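PDB 3V5C: mandelate racemase/muconate lactonizing protein from Paenibacillus sp., which probably dehydrates galacturonate as a magnesium-dependent acid-sugar dehydratase of the enolase superfamily. Local coordinates for residues L229-A234 against N331-E336; V257-G262 against G277-L282. The protein carries 1 engineered substitution. All coordinates share one frame; numbering follows the deposited sequence.

Interaction 1 of 2, residues L229-A234 against N331-E336; sequences LYWLEA and NFEFVE. Engineered in segment 229-234: A234 (natural residue Glu).
Y230 and E333 meet through a very short hydrogen bond, 2.5 Å from the phenol OH to OE1. CG of Y230 stands anti to its backbone N (chi1 -172°), which starts the ring on its course toward E333. The carboxylate lies nearly coplanar with that ring; OE1 meets its edge, near the ring plane, and is also 3.2 Å from CE2 of Y230. The other oxygen of E333, OE2, forms a salt bridge with R307, so each oxygen of this buried carboxylate has its own partner.

The apolar part is an aromatic cluster of Y230, W231 and F334. F334 turns its edge toward the face of Y230 in an offset edge-to-face pair, planes at 88°, with CE2 of F334 3.7 Å from CE2 of Y230. The six-membered ring of W231 meets F334 obliquely, CZ3 to CD2 at 3.9 Å, and its rim also touches CB of E333.

Further along strand 231-233, W231 NE1 donates to E233 OE1 (3.1 Å), and a water donates to both E233 OE2 and E336 OE1, linking two carboxylates that each also pair with K168.

The contact spans the interior of the enolase-type barrel from strand 231-233 to the run entering strand 335-337. Strand 258-261 flanks W231, and strand 126-135 packs against F334.

Interaction 2 of 2, residues V257-G262 against G277-L282; sequences VLIADG and GRVDVL. With MG (magnesium ion), chain E.
In D280, chi1 of -55° sets CG beside the residue's own N, anti to the carbonyl carbon, and chi2 of -58° turns the carboxylate, whose OD2 lies near I259 N. There OD2 accepts I259 N in an almost straight bond of 2.9 Å, N-H...O angle 174°, through its anti lone pair. The other oxygen, OD1, forms a salt bridge with K247, a cation that probably helps to balance the charge of this acid. CD2 of L258 packs on CB of D280, the two side chains crossing at about a right angle.

I259 O is gripped by two donors from consecutive residues, D280 N in its carbonyl plane at 2.8 Å and V281 N tilted a little from it. Parallel pairing then continues as D261 N donates to V281 O (3.0 Å), and CA-H...O contacts run from A260 CA to V281 O and from L282 CA to D261 O. The side chains of A260 and V281 share one face of the sheet, CB to CB 3.7 Å, whereas CG2 of I259 meets CG2 of V279 more loosely.

At the end of strand 258-261, D261 OD1 binds the magnesium ion at 2.0 Å and also accepts G262 N, which helps fix the carboxylate. Four waters and E238 complete six ligands; one of these waters lies 2.9 Å from D261 OD2 and may donate to it, and OD2 also bonds Y243 OH.

The two segments supply the strands of a beta-alpha-beta unit of the barrel, 258-261 and the parallel 281-282, joined through helix 270-275. Helix 240-253 packs on I259 and V279, helix 270-275 covers V279 and L282, and strand 231-233 borders strand 258-261 on its other edge.

Interactions 1 and 2 meet where strands 231-233 and 258-261 lie side by side in the barrel sheet; the centres of the two interactions are about 9 Å apart. Two probable backbone hydrogen bonds join them, L232 N to L258 O at 2.8 Å and A260 N to L232 O at 2.9 Å, while W231 CB packs on L258 O at 3.3 Å. Interaction 2 joins neighbouring strands of the barrel wall, whereas interaction 1 reaches across its interior. Only interaction 2 binds the magnesium ion directly; the side chain of W231 is about 11 Å from the bound magnesium ion. A234, an engineered replacement of Glu, follows strand 231-233, and its backbone hydrogen-bonds to that of A260.

Interaction 1 of 2, residues L229-A234 against N331-E336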
ATOM      1  N   LEU A 229      -6.640 -20.252   1.624  1.00 18.06           N
ATOM      2  CA  LEU A 229      -6.218 -19.052   0.912  1.00 17.46           C
ATOM      3  C   LEU A 229      -7.136 -17.932   1.353  1.00 14.10           C
ATOM      4  O   LEU A 229      -8.361 -18.067   1.297  1.00 15.67           O
ATOM      5  CB  LEU A 229      -6.378 -19.243  -0.595  1.00 15.79           C
ATOM      6  CG  LEU A 229      -5.464 -20.251  -1.284  1.00 21.19           C
ATOM      7  CD1 LEU A 229      -5.868 -20.349  -2.736  1.00 20.90           C
ATOM      8  CD2 LEU A 229      -4.016 -19.795  -1.156  1.00 23.54           C
ATOM      9  N   TYR A 230      -6.547 -16.820   1.769  1.00 13.24           N
ATOM     10  CA  TYR A 230      -7.322 -15.696   2.263  1.00 12.99           C
ATOM     11  C   TYR A 230      -7.925 -14.882   1.126  1.00 11.57           C
ATOM     12  O   TYR A 230      -9.117 -14.588   1.139  1.00 13.67           O
ATOM     13  CB  TYR A 230      -6.468 -14.818   3.176  1.00 14.21           C
ATOM     14  CG  TYR A 230      -7.265 -13.743   3.875  1.00 14.33           C
ATOM     15  CD1 TYR A 230      -8.168 -14.071   4.873  1.00 17.95           C
ATOM     16  CD2 TYR A 230      -7.126 -12.415   3.531  1.00 13.58           C
ATOM     17  CE1 TYR A 230      -8.913 -13.099   5.502  1.00 16.82           C
ATOM     18  CE2 TYR A 230      -7.865 -11.434   4.158  1.00 13.74           C
ATOM     19  CZ  TYR A 230      -8.756 -11.789   5.142  1.00 15.47           C
ATOM     20  OH  TYR A 230      -9.486 -10.822   5.790  1.00 17.00           O
ATOM     21  N   TRP A 231      -7.094 -14.463   0.169  1.00 10.98           N
ATOM     22  CA  TRP A 231      -7.640 -13.856  -1.040  1.00 11.88           C
ATOM     23  C   TRP A 231      -6.849 -14.136  -2.305  1.00 10.79           C
ATOM     24  O   TRP A 231      -5.669 -14.538  -2.259  1.00 11.61           O
ATOM     25  CB  TRP A 231      -7.868 -12.353  -0.854  1.00 10.74           C
ATOM     26  CG  TRP A 231      -6.697 -11.391  -0.980  1.00 10.49           C
ATOM     27  CD1 TRP A 231      -5.740 -11.336  -1.965  1.00  9.92           C
ATOM     28  CD2 TRP A 231      -6.456 -10.260  -0.134  1.00  9.76           C
ATOM     29  NE1 TRP A 231      -4.901 -10.263  -1.749  1.00 13.32           N
ATOM     30  CE2 TRP A 231      -5.324  -9.587  -0.638  1.00 10.81           C
ATOM     31  CE3 TRP A 231      -7.075  -9.772   1.024  1.00 12.58           C
ATOM     32  CZ2 TRP A 231      -4.779  -8.447  -0.009  1.00 12.40           C
ATOM     33  CZ3 TRP A 231      -6.543  -8.626   1.640  1.00 13.15           C
ATOM     34  CH2 TRP A 231      -5.417  -7.982   1.114  1.00 13.60           C
ATOM     35  N   LEU A 232      -7.554 -13.954  -3.415  1.00 10.46           N
ATOM     36  CA  LEU A 232      -7.017 -14.033  -4.760  1.00  9.21           C
ATOM     37  C   LEU A 232      -7.054 -12.653  -5.385  1.00 11.04           C
ATOM     38  O   LEU A 232      -8.133 -12.085  -5.592  1.00 10.84           O
ATOM     39  CB  LEU A 232      -7.891 -14.973  -5.588  1.00 13.46           C
ATOM     40  CG  LEU A 232      -7.696 -14.949  -7.106  1.00 16.04           C
ATOM     41  CD1 LEU A 232      -6.360 -15.540  -7.470  1.00 16.09           C
ATOM     42  CD2 LEU A 232      -8.815 -15.714  -7.802  1.00 16.59           C
ATOM     43  N   GLU A 233      -5.880 -12.134  -5.708  1.00 11.63           N
ATOM     44  CA  GLU A 233      -5.722 -10.780  -6.223  1.00 10.00           C
ATOM     45  C   GLU A 233      -5.327 -10.798  -7.695  1.00 10.77           C
ATOM     46  O   GLU A 233      -4.436 -11.558  -8.120  1.00 10.95           O
ATOM     47  CB  GLU A 233      -4.665 -10.065  -5.364  1.00 10.53           C
ATOM     48  CG  GLU A 233      -3.986  -8.852  -5.939  1.00 12.00           C
ATOM     49  CD  GLU A 233      -3.194  -8.109  -4.863  1.00 13.26           C
ATOM     50  OE1 GLU A 233      -3.282  -8.522  -3.701  1.00 14.66           O
ATOM     51  OE2 GLU A 233      -2.516  -7.122  -5.197  1.00 20.99           O
ATOM     52  N   ALA A 234      -6.006  -9.962  -8.481  1.00  8.94           N
ATOM     53  CA  ALA A 234      -5.608  -9.751  -9.866  1.00 10.65           C
ATOM     54  C   ALA A 234      -5.446 -11.048 -10.652  1.00 11.98           C
ATOM     55  O   ALA A 234      -4.448 -11.238 -11.330  1.00 12.33           O
ATOM     56  CB  ALA A 234      -4.338  -8.914  -9.931  1.00 10.41           C
ATOM     57  N   ASN A 331     -13.342  -1.402   7.714  1.00  9.69           N
ATOM     58  CA  ASN A 331     -12.987  -2.693   7.145  1.00 11.27           C
ATOM     59  C   ASN A 331     -11.590  -2.673   6.503  1.00 13.10           C
ATOM     60  O   ASN A 331     -11.400  -3.140   5.399  1.00 13.74           O
ATOM     61  CB  ASN A 331     -14.042  -3.131   6.122  1.00 10.46           C
ATOM     62  CG  ASN A 331     -15.401  -3.421   6.752  1.00 14.13           C
ATOM     63  OD1 ASN A 331     -15.512  -3.716   7.937  1.00 13.73           O
ATOM     64  ND2 ASN A 331     -16.450  -3.351   5.933  1.00 12.78           N
ATOM     65  N   PHE A 332     -10.613  -2.153   7.228  1.00 13.02           N
ATOM     66  CA  PHE A 332      -9.243  -2.080   6.731  1.00 10.45           C
ATOM     67  C   PHE A 332      -8.612  -3.449   6.944  1.00 13.81           C
ATOM     68  O   PHE A 332      -8.621  -3.981   8.063  1.00 14.84           O
ATOM     69  CB  PHE A 332      -8.442  -1.022   7.513  1.00 10.54           C
ATOM     70  CG  PHE A 332      -7.068  -0.808   6.975  1.00 11.05           C
ATOM     71  CD1 PHE A 332      -6.012  -1.594   7.412  1.00 11.14           C
ATOM     72  CD2 PHE A 332      -6.832   0.165   6.024  1.00 12.44           C
ATOM     73  CE1 PHE A 332      -4.745  -1.410   6.898  1.00 14.10           C
ATOM     74  CE2 PHE A 332      -5.561   0.359   5.517  1.00 14.12           C
ATOM     75  CZ  PHE A 332      -4.518  -0.429   5.973  1.00 11.94           C
ATOM     76  N   GLU A 333      -8.061  -4.016   5.872  1.00 12.26           N
ATOM     77  CA  GLU A 333      -7.529  -5.374   5.913  1.00 10.46           C
ATOM     78  C   GLU A 333      -6.073  -5.460   6.394  1.00 12.71           C
ATOM     79  O   GLU A 333      -5.795  -6.060   7.434  1.00 14.49           O
ATOM     80  CB  GLU A 333      -7.670  -6.014   4.516  1.00 10.34           C
ATOM     81  CG  GLU A 333      -9.101  -6.313   4.145  1.00 11.42           C
ATOM     82  CD  GLU A 333      -9.642  -7.518   4.868  1.00 18.04           C
ATOM     83  OE1 GLU A 333      -8.959  -8.568   4.896  1.00 21.29           O
ATOM     84  OE2 GLU A 333     -10.750  -7.416   5.413  1.00 20.26           O
ATOM     85  N   PHE A 334      -5.151  -4.895   5.621  1.00 11.38           N
ATOM     86  CA  PHE A 334      -3.721  -5.056   5.883  1.00 11.68           C
ATOM     87  C   PHE A 334      -2.929  -3.890   5.327  1.00 11.76           C
ATOM     88  O   PHE A 334      -3.296  -3.318   4.302  1.00 12.78           O
ATOM     89  CB  PHE A 334      -3.154  -6.262   5.127  1.00 15.99           C
ATOM     90  CG  PHE A 334      -3.590  -7.596   5.632  1.00 12.38           C
ATOM     91  CD1 PHE A 334      -2.947  -8.182   6.707  1.00 15.21           C
ATOM     92  CD2 PHE A 334      -4.557  -8.316   4.952  1.00 13.99           C
ATOM     93  CE1 PHE A 334      -3.319  -9.425   7.156  1.00 18.45           C
ATOM     94  CE2 PHE A 334      -4.936  -9.568   5.402  1.00 20.98           C
ATOM     95  CZ  PHE A 334      -4.308 -10.125   6.499  1.00 24.82           C
ATOM     96  N   VAL A 335      -1.811  -3.587   5.974  1.00  9.33           N
ATOM     97  CA  VAL A 335      -0.748  -2.801   5.369  1.00  9.00           C
ATOM     98  C   VAL A 335       0.099  -3.739   4.478  1.00 12.49           C
ATOM     99  O   VAL A 335       0.573  -4.778   4.933  1.00 12.02           O
ATOM    100  CB  VAL A 335       0.124  -2.169   6.472  1.00  9.14           C
ATOM    101  CG1 VAL A 335       1.374  -1.526   5.877  1.00 13.21           C
ATOM    102  CG2 VAL A 335      -0.686  -1.137   7.240  1.00 14.22           C
ATOM    103  N   GLU A 336       0.285  -3.374   3.209  1.00 12.14           N
ATOM    104  CA  GLU A 336       1.141  -4.144   2.299  1.00 13.20           C
ATOM    105  C   GLU A 336       2.602  -3.769   2.565  1.00 12.88           C
ATOM    106  O   GLU A 336       3.027  -2.651   2.259  1.00 11.75           O
ATOM    107  CB  GLU A 336       0.746  -3.858   0.838  1.00 14.14           C
ATOM    108  CG  GLU A 336       1.578  -4.622  -0.161  1.00 12.54           C
ATOM    109  CD  GLU A 336       1.014  -4.639  -1.567  1.00 15.19           C
ATOM    110  OE1 GLU A 336       0.085  -3.855  -1.873  1.00 16.80           O
ATOM    111  OE2 GLU A 336       1.525  -5.443  -2.388  1.00 13.36           O
TER
HETATM  112  O   HOH W   1      -2.218  -4.725  -3.148  1.00 15.06           O

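Interaction 2 of 2, residues V257-G262 against G277-L282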
ATOM      1  N   VAL A 257     -12.591 -17.993  -0.423  1.00 13.84           N
ATOM      2  CA  VAL A 257     -11.470 -17.171  -0.856  1.00 13.79           C
ATOM      3  C   VAL A 257     -12.028 -15.814  -1.286  1.00 12.66           C
ATOM      4  O   VAL A 257     -12.936 -15.744  -2.118  1.00 15.14           O
ATOM      5  CB  VAL A 257     -10.767 -17.836  -2.043  1.00 14.54           C
ATOM      6  CG1 VAL A 257      -9.624 -16.967  -2.565  1.00 17.40           C
ATOM      7  CG2 VAL A 257     -10.254 -19.225  -1.642  1.00 19.19           C
ATOM      8  N   LEU A 258     -11.531 -14.730  -0.697  1.00 12.31           N
ATOM      9  CA  LEU A 258     -11.999 -13.406  -1.110  1.00 10.26           C
ATOM     10  C   LEU A 258     -11.395 -13.029  -2.454  1.00 10.95           C
ATOM     11  O   LEU A 258     -10.289 -13.472  -2.784  1.00 13.03           O
ATOM     12  CB  LEU A 258     -11.605 -12.345  -0.077  1.00 11.13           C
ATOM     13  CG  LEU A 258     -12.172 -12.586   1.320  1.00 14.42           C
ATOM     14  CD1 LEU A 258     -11.377 -11.794   2.343  1.00 17.75           C
ATOM     15  CD2 LEU A 258     -13.653 -12.225   1.368  1.00 18.38           C
ATOM     16  N   ILE A 259     -12.123 -12.226  -3.224  1.00 11.81           N
ATOM     17  CA  ILE A 259     -11.614 -11.682  -4.484  1.00 11.42           C
ATOM     18  C   ILE A 259     -11.142 -10.234  -4.261  1.00 11.40           C
ATOM     19  O   ILE A 259     -11.912  -9.386  -3.771  1.00 12.91           O
ATOM     20  CB  ILE A 259     -12.700 -11.720  -5.576  1.00 11.09           C
ATOM     21  CG1 ILE A 259     -13.118 -13.178  -5.871  1.00 14.68           C
ATOM     22  CG2 ILE A 259     -12.216 -11.002  -6.852  1.00 13.60           C
ATOM     23  CD1 ILE A 259     -12.007 -14.057  -6.383  1.00 21.26           C
ATOM     24  N   ALA A 260      -9.891  -9.949  -4.628  1.00  8.88           N
ATOM     25  CA  ALA A 260      -9.287  -8.636  -4.406  1.00 10.37           C
ATOM     26  C   ALA A 260      -8.847  -8.036  -5.740  1.00 11.64           C
ATOM     27  O   ALA A 260      -8.280  -8.735  -6.590  1.00 10.77           O
ATOM     28  CB  ALA A 260      -8.092  -8.758  -3.440  1.00  9.73           C
ATOM     29  N   ASP A 261      -9.124  -6.747  -5.951  1.00  9.67           N
ATOM     30  CA  ASP A 261      -8.717  -6.125  -7.198  1.00  7.28           C
ATOM     31  C   ASP A 261      -8.741  -4.612  -7.019  1.00  9.88           C
ATOM     32  O   ASP A 261      -9.178  -4.131  -5.980  1.00 10.85           O
ATOM     33  CB  ASP A 261      -9.675  -6.584  -8.322  1.00  8.08           C
ATOM     34  CG  ASP A 261      -8.996  -6.698  -9.674  1.00 10.92           C
ATOM     35  OD1 ASP A 261      -8.124  -5.865  -9.955  1.00  8.80           O
ATOM     36  OD2 ASP A 261      -9.365  -7.601 -10.465  1.00 10.62           O
ATOM     37  N   GLY A 262      -8.231  -3.875  -8.002  1.00 10.06           N
ATOM     38  CA  GLY A 262      -8.278  -2.421  -7.940  1.00 10.67           C
ATOM     39  C   GLY A 262      -6.990  -1.696  -8.269  1.00 12.26           C
ATOM     40  O   GLY A 262      -7.014  -0.495  -8.493  1.00 13.15           O
ATOM     41  N   GLY A 277     -21.384  -7.748  -5.392  1.00 14.68           N
ATOM     42  CA  GLY A 277     -20.900  -8.986  -4.813  1.00 14.86           C
ATOM     43  C   GLY A 277     -19.832  -9.741  -5.582  1.00 14.63           C
ATOM     44  O   GLY A 277     -19.476 -10.849  -5.199  1.00 17.97           O
ATOM     45  N   ARG A 278     -19.300  -9.143  -6.645  1.00 13.50           N
ATOM     46  CA  ARG A 278     -18.343  -9.848  -7.499  1.00 15.04           C
ATOM     47  C   ARG A 278     -16.891  -9.697  -7.028  1.00 12.24           C
ATOM     48  O   ARG A 278     -16.027 -10.503  -7.415  1.00 12.97           O
ATOM     49  CB  ARG A 278     -18.459  -9.380  -8.960  1.00 12.65           C
ATOM     50  CG  ARG A 278     -19.726  -9.851  -9.706  1.00 16.10           C
ATOM     51  CD  ARG A 278     -20.952  -9.104  -9.218  1.00 16.92           C
ATOM     52  NE  ARG A 278     -22.079  -9.174 -10.149  1.00 18.09           N
ATOM     53  CZ  ARG A 278     -23.086 -10.038 -10.052  1.00 17.81           C
ATOM     54  NH1 ARG A 278     -23.108 -10.956  -9.090  1.00 19.69           N
ATOM     55  NH2 ARG A 278     -24.076  -9.996 -10.938  1.00 22.29           N
ATOM     56  N   VAL A 279     -16.636  -8.685  -6.193  1.00 12.23           N
ATOM     57  CA  VAL A 279     -15.288  -8.373  -5.714  1.00 10.98           C
ATOM     58  C   VAL A 279     -15.413  -7.961  -4.247  1.00 13.08           C
ATOM     59  O   VAL A 279     -16.354  -7.251  -3.889  1.00 13.56           O
ATOM     60  CB  VAL A 279     -14.635  -7.228  -6.543  1.00 10.11           C
ATOM     61  CG1 VAL A 279     -13.324  -6.776  -5.918  1.00 13.29           C
ATOM     62  CG2 VAL A 279     -14.426  -7.653  -8.012  1.00 13.25           C
ATOM     63  N   ASP A 280     -14.509  -8.444  -3.390  1.00 10.22           N
ATOM     64  CA  ASP A 280     -14.645  -8.257  -1.944  1.00 10.68           C
ATOM     65  C   ASP A 280     -13.708  -7.214  -1.347  1.00 11.05           C
ATOM     66  O   ASP A 280     -14.048  -6.567  -0.365  1.00 12.90           O
ATOM     67  CB  ASP A 280     -14.385  -9.586  -1.236  1.00 11.04           C
ATOM     68  CG  ASP A 280     -15.284 -10.678  -1.751  1.00 18.84           C
ATOM     69  OD1 ASP A 280     -16.523 -10.507  -1.682  1.00 17.27           O
ATOM     70  OD2 ASP A 280     -14.761 -11.681  -2.259  1.00 13.20           O
ATOM     71  N   VAL A 281     -12.523  -7.073  -1.939  1.00  9.90           N
ATOM     72  CA  VAL A 281     -11.453  -6.272  -1.375  1.00 10.17           C
ATOM     73  C   VAL A 281     -10.956  -5.334  -2.461  1.00 12.57           C
ATOM     74  O   VAL A 281     -10.628  -5.775  -3.558  1.00 11.15           O
ATOM     75  CB  VAL A 281     -10.266  -7.164  -0.957  1.00  9.38           C
ATOM     76  CG1 VAL A 281      -9.123  -6.318  -0.431  1.00 13.04           C
ATOM     77  CG2 VAL A 281     -10.698  -8.191   0.091  1.00 12.12           C
ATOM     78  N   LEU A 282     -10.933  -4.044  -2.159  1.00 10.54           N
ATOM     79  CA  LEU A 282     -10.535  -3.029  -3.141  1.00 10.88           C
ATOM     80  C   LEU A 282      -9.132  -2.526  -2.851  1.00 10.68           C
ATOM     81  O   LEU A 282      -8.786  -2.244  -1.696  1.00 10.83           O
ATOM     82  CB  LEU A 282     -11.512  -1.858  -3.142  1.00 11.37           C
ATOM     83  CG  LEU A 282     -12.870  -2.080  -3.821  1.00 10.89           C
ATOM     84  CD1 LEU A 282     -12.686  -2.530  -5.278  1.00 15.06           C
ATOM     85  CD2 LEU A 282     -13.726  -3.069  -3.048  1.00 10.87           C
TER
HETATM   86 MG    MG E 393      -7.201  -5.343 -11.680  1.00 11.58          MG
HETATM   87  O   HOH W   2      -7.139  -7.387 -12.249  1.00 10.78           O
HETATM   88  O   HOH W   3      -7.469  -3.261 -11.149  1.00 11.16           O
HETATM   89  O   HOH W   4      -6.110  -4.821 -13.474  1.00 12.94           O
HETATM   90  O   HOH W   5      -5.416  -5.368 -10.535  1.00 13.18           O